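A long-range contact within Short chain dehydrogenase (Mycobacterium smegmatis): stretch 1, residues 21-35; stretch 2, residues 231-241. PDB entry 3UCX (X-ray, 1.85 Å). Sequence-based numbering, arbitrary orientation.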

# COMPACT_ATOMS: atom_id res chain seq x y z
N PRO A 21 -29.61 -9.00 -9.07
CA PRO A 21 -29.73 -10.18 -9.92
C PRO A 21 -28.41 -10.94 -10.14
O PRO A 21 -28.42 -12.10 -10.56
CB PRO A 21 -30.22 -9.58 -11.25
CG PRO A 21 -29.59 -8.23 -11.27
CD PRO A 21 -29.62 -7.76 -9.85
N ALA A 22 -27.28 -10.29 -9.85
CA ALA A 22 -25.96 -10.84 -10.13
C ALA A 22 -25.35 -11.41 -8.85
O ALA A 22 -25.85 -12.40 -8.30
CB ALA A 22 -25.05 -9.77 -10.74
N LEU A 23 -24.28 -10.79 -8.36
CA LEU A 23 -23.55 -11.36 -7.22
C LEU A 23 -24.47 -11.66 -6.03
O LEU A 23 -24.34 -12.71 -5.38
CB LEU A 23 -22.43 -10.43 -6.78
CG LEU A 23 -21.60 -10.91 -5.59
CD1 LEU A 23 -20.89 -12.24 -5.86
CD2 LEU A 23 -20.61 -9.81 -5.18
N GLY A 24 -25.38 -10.75 -5.74
CA GLY A 24 -26.31 -10.92 -4.62
C GLY A 24 -27.11 -12.21 -4.64
O GLY A 24 -27.28 -12.89 -3.62
N THR A 25 -27.63 -12.56 -5.82
CA THR A 25 -28.41 -13.77 -5.97
C THR A 25 -27.50 -14.99 -5.84
O THR A 25 -27.83 -15.95 -5.12
CB THR A 25 -29.16 -13.76 -7.32
OG1 THR A 25 -30.08 -12.64 -7.35
CG2 THR A 25 -29.95 -15.05 -7.53
N THR A 26 -26.35 -14.97 -6.50
CA THR A 26 -25.38 -16.05 -6.36
C THR A 26 -24.97 -16.25 -4.90
O THR A 26 -24.91 -17.37 -4.42
CB THR A 26 -24.13 -15.79 -7.21
OG1 THR A 26 -24.49 -15.84 -8.59
CG2 THR A 26 -23.05 -16.86 -6.94
N LEU A 27 -24.72 -15.16 -4.21
CA LEU A 27 -24.30 -15.22 -2.80
C LEU A 27 -25.34 -15.87 -1.89
O LEU A 27 -25.01 -16.75 -1.09
CB LEU A 27 -23.94 -13.79 -2.34
CG LEU A 27 -23.06 -13.55 -1.12
CD1 LEU A 27 -21.72 -14.27 -1.21
CD2 LEU A 27 -22.88 -12.05 -0.98
N ALA A 28 -26.60 -15.47 -2.05
CA ALA A 28 -27.70 -16.00 -1.26
C ALA A 28 -27.81 -17.50 -1.47
O ALA A 28 -27.91 -18.29 -0.52
CB ALA A 28 -29.01 -15.33 -1.66
N ARG A 29 -27.76 -17.90 -2.74
CA ARG A 29 -27.81 -19.31 -3.08
C ARG A 29 -26.66 -20.04 -2.45
O ARG A 29 -26.84 -21.06 -1.81
CB ARG A 29 -27.84 -19.49 -4.62
CG ARG A 29 -27.83 -20.95 -5.09
CD ARG A 29 -27.71 -21.11 -6.61
NE ARG A 29 -26.54 -20.46 -7.21
CZ ARG A 29 -25.29 -20.94 -7.21
NH1 ARG A 29 -25.00 -22.10 -6.63
NH2 ARG A 29 -24.32 -20.25 -7.81
N ARG A 30 -25.44 -19.52 -2.64
CA ARG A 30 -24.27 -20.20 -2.11
C ARG A 30 -24.28 -20.30 -0.58
O ARG A 30 -23.88 -21.32 -0.04
CB ARG A 30 -22.97 -19.55 -2.62
CG ARG A 30 -22.73 -19.77 -4.12
CD ARG A 30 -22.14 -21.15 -4.42
NE ARG A 30 -20.89 -21.37 -3.70
CZ ARG A 30 -19.74 -20.78 -4.00
NH1 ARG A 30 -19.66 -19.96 -5.04
NH2 ARG A 30 -18.66 -21.02 -3.27
N CYS A 31 -24.71 -19.26 0.13
CA CYS A 31 -24.77 -19.31 1.60
C CYS A 31 -25.71 -20.40 2.06
O CYS A 31 -25.38 -21.17 2.97
CB CYS A 31 -25.20 -17.97 2.18
SG CYS A 31 -23.94 -16.68 2.07
N ALA A 32 -26.86 -20.49 1.40
CA ALA A 32 -27.88 -21.50 1.71
C ALA A 32 -27.35 -22.91 1.47
O ALA A 32 -27.51 -23.78 2.30
CB ALA A 32 -29.16 -21.23 0.92
N GLU A 33 -26.66 -23.12 0.35
CA GLU A 33 -26.01 -24.40 0.04
C GLU A 33 -25.02 -24.80 1.11
O GLU A 33 -24.84 -25.98 1.35
CB GLU A 33 -25.26 -24.34 -1.29
CG GLU A 33 -26.16 -24.34 -2.52
CD GLU A 33 -25.41 -24.08 -3.82
OE1 GLU A 33 -24.16 -23.90 -3.80
OE2 GLU A 33 -26.07 -24.02 -4.87
N GLN A 34 -24.38 -23.81 1.75
CA GLN A 34 -23.44 -24.04 2.84
C GLN A 34 -24.09 -24.10 4.23
O GLN A 34 -23.40 -24.10 5.26
CB GLN A 34 -22.33 -22.97 2.80
CG GLN A 34 -21.49 -23.06 1.54
CD GLN A 34 -20.79 -24.38 1.43
OE1 GLN A 34 -20.26 -24.87 2.41
NE2 GLN A 34 -20.85 -25.01 0.24
N GLY A 35 -25.42 -24.13 4.26
CA GLY A 35 -26.17 -24.41 5.49
C GLY A 35 -26.74 -23.21 6.21
O GLY A 35 -27.31 -23.36 7.30
N THR A 231 -15.72 -15.06 -11.84
CA THR A 231 -17.15 -15.35 -11.96
C THR A 231 -17.88 -14.97 -10.67
O THR A 231 -17.24 -14.77 -9.64
CB THR A 231 -17.40 -16.83 -12.17
OG1 THR A 231 -17.00 -17.56 -11.00
CG2 THR A 231 -16.65 -17.36 -13.45
N GLU A 232 -19.20 -14.89 -10.76
CA GLU A 232 -20.02 -14.63 -9.58
C GLU A 232 -19.71 -15.66 -8.50
O GLU A 232 -19.56 -15.29 -7.32
CB GLU A 232 -21.50 -14.62 -9.95
CG GLU A 232 -21.89 -13.43 -10.80
CD GLU A 232 -23.37 -13.39 -11.14
OE1 GLU A 232 -24.18 -14.03 -10.43
OE2 GLU A 232 -23.71 -12.67 -12.10
N ASP A 233 -19.61 -16.93 -8.89
CA ASP A 233 -19.26 -17.95 -7.91
C ASP A 233 -17.88 -17.71 -7.27
O ASP A 233 -17.71 -17.95 -6.09
CB ASP A 233 -19.33 -19.37 -8.49
CG ASP A 233 -20.74 -19.97 -8.39
OD1 ASP A 233 -21.43 -19.85 -7.35
OD2 ASP A 233 -21.16 -20.60 -9.37
N GLU A 234 -16.90 -17.26 -8.05
CA GLU A 234 -15.55 -17.08 -7.49
C GLU A 234 -15.52 -15.94 -6.49
O GLU A 234 -14.81 -16.00 -5.48
CB GLU A 234 -14.51 -16.86 -8.61
CG GLU A 234 -14.14 -18.18 -9.32
CD GLU A 234 -13.34 -18.01 -10.61
OE1 GLU A 234 -13.49 -16.99 -11.29
OE2 GLU A 234 -12.56 -18.92 -10.94
N VAL A 235 -16.29 -14.89 -6.75
CA VAL A 235 -16.34 -13.76 -5.82
C VAL A 235 -17.13 -14.20 -4.58
O VAL A 235 -16.72 -13.93 -3.43
CB VAL A 235 -16.94 -12.51 -6.48
CG1 VAL A 235 -17.09 -11.37 -5.44
CG2 VAL A 235 -16.10 -12.10 -7.69
N ALA A 236 -18.25 -14.89 -4.81
CA ALA A 236 -19.02 -15.47 -3.71
C ALA A 236 -18.19 -16.38 -2.80
O ALA A 236 -18.33 -16.34 -1.55
CB ALA A 236 -20.24 -16.23 -4.26
N SER A 237 -17.36 -17.23 -3.39
CA SER A 237 -16.49 -18.09 -2.58
C SER A 237 -15.59 -17.30 -1.61
O SER A 237 -15.39 -17.72 -0.46
CB SER A 237 -15.59 -18.95 -3.47
OG SER A 237 -16.36 -19.93 -4.18
N ALA A 238 -15.01 -16.21 -2.08
CA ALA A 238 -14.18 -15.33 -1.25
C ALA A 238 -14.99 -14.74 -0.09
O ALA A 238 -14.51 -14.67 1.04
CB ALA A 238 -13.59 -14.21 -2.09
N ILE A 239 -16.21 -14.31 -0.38
CA ILE A 239 -17.10 -13.72 0.63
C ILE A 239 -17.49 -14.77 1.66
O ILE A 239 -17.46 -14.52 2.87
CB ILE A 239 -18.35 -13.10 -0.02
CG1 ILE A 239 -17.96 -11.89 -0.87
CG2 ILE A 239 -19.40 -12.71 1.02
CD1 ILE A 239 -19.03 -11.45 -1.83
N LEU A 240 -17.87 -15.95 1.19
CA LEU A 240 -18.18 -17.07 2.10
C LEU A 240 -17.02 -17.42 3.02
O LEU A 240 -17.22 -17.62 4.23
CB LEU A 240 -18.63 -18.30 1.32
CG LEU A 240 -20.15 -18.40 1.09
CD1 LEU A 240 -20.69 -17.21 0.30
CD2 LEU A 240 -20.41 -19.71 0.36
N PHE A 241 -15.80 -17.47 2.48
CA PHE A 241 -14.60 -17.72 3.29
C PHE A 241 -14.47 -16.69 4.41
O PHE A 241 -14.37 -17.07 5.59
CB PHE A 241 -13.34 -17.70 2.43
CG PHE A 241 -12.07 -17.61 3.21
CD1 PHE A 241 -11.59 -18.69 3.91
CD2 PHE A 241 -11.37 -16.44 3.27
CE1 PHE A 241 -10.41 -18.61 4.65
CE2 PHE A 241 -10.20 -16.33 4.01
CZ PHE A 241 -9.72 -17.43 4.69
O HOH W 1 -26.82 -14.54 -10.73

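A single carboxylate oxygen, Asp 233 OD1, receives two arginines from successive positions of the facing helix. Arg 29 NH2 donates to Asp 233 OD1 at 3.0 Å and Arg 30 NH1 donates to the same Asp 233 OD1 at 2.9 Å, each hydrogen bond forming part of a salt bridge. The two side chains reach this point differently: the CA-to-CB bond of Arg 30 points toward the other helix, whereas that of Arg 29 points sideways, and its long chain brings the guanidinium back. In both cases the aspartate oxygen lies at the guanidinium edge, near its plane, where N-H groups can be directed at it. Arg 29 is also held within its own helix, its NH1 forming a salt bridge with Glu 33 OE2 at 2.8 Å.

Arg 30 illustrates how a charged residue can serve as a packing element. Its side chain, with chi1 to chi3 all m, fits as a knob among Asp 233, Ala 236, Ser 237 and Leu 240. Besides the salt bridge, Arg 30 NH1 donates to the backbone oxygen Asp 233 O at 3.0 Å, and Arg 30 NH2 donates to Ser 237 OG at 2.7 Å with a nearly straight angle of 169°. One guanidinium thus engages side chain and backbone groups across a full helical turn.

Beneath these polar bonds the helices pack in the ordinary way, with side chains of each fitting between those of the other. The axes come within 9.1 Å and cross at -56°. At Ala 236 the backbones are near, with Leu 27 CA and Ala 236 CA 5.4 Å apart, and the methyl group of Ala 236 is a knob among Leu 23, Thr 26, Leu 27 and Arg 30. Leu 23 reciprocates, entering a hole formed by Glu 232, Val 235, Ala 236 and Ile 239. Leu 27 starts sideways, but its end turns inward, so that Leu 27 CD1 lies 3.6 Å from Ile 239 CG2 and 3.5 Å from Leu 240 CD1. Farther along, the CA atoms of Cys 31 and Leu 240 are 7.0 Å apart; the leucine side chain spans this wider gap, its CD1 meeting Cys 31 SG at 3.7 Å and its CD2 meeting Gln 34 CG at 3.7 Å.

Near the helix starts, Thr 26 OG1 donates a short 2.6 Å hydrogen bond to Glu 232 OE1. The O of water 1 lies 2.7 Å from the same Glu 232 OE1 and 2.9 Å from Pro 21 O, so the water can link the loop before the first helix to this carboxylate, though it has more acceptors within reach than protons.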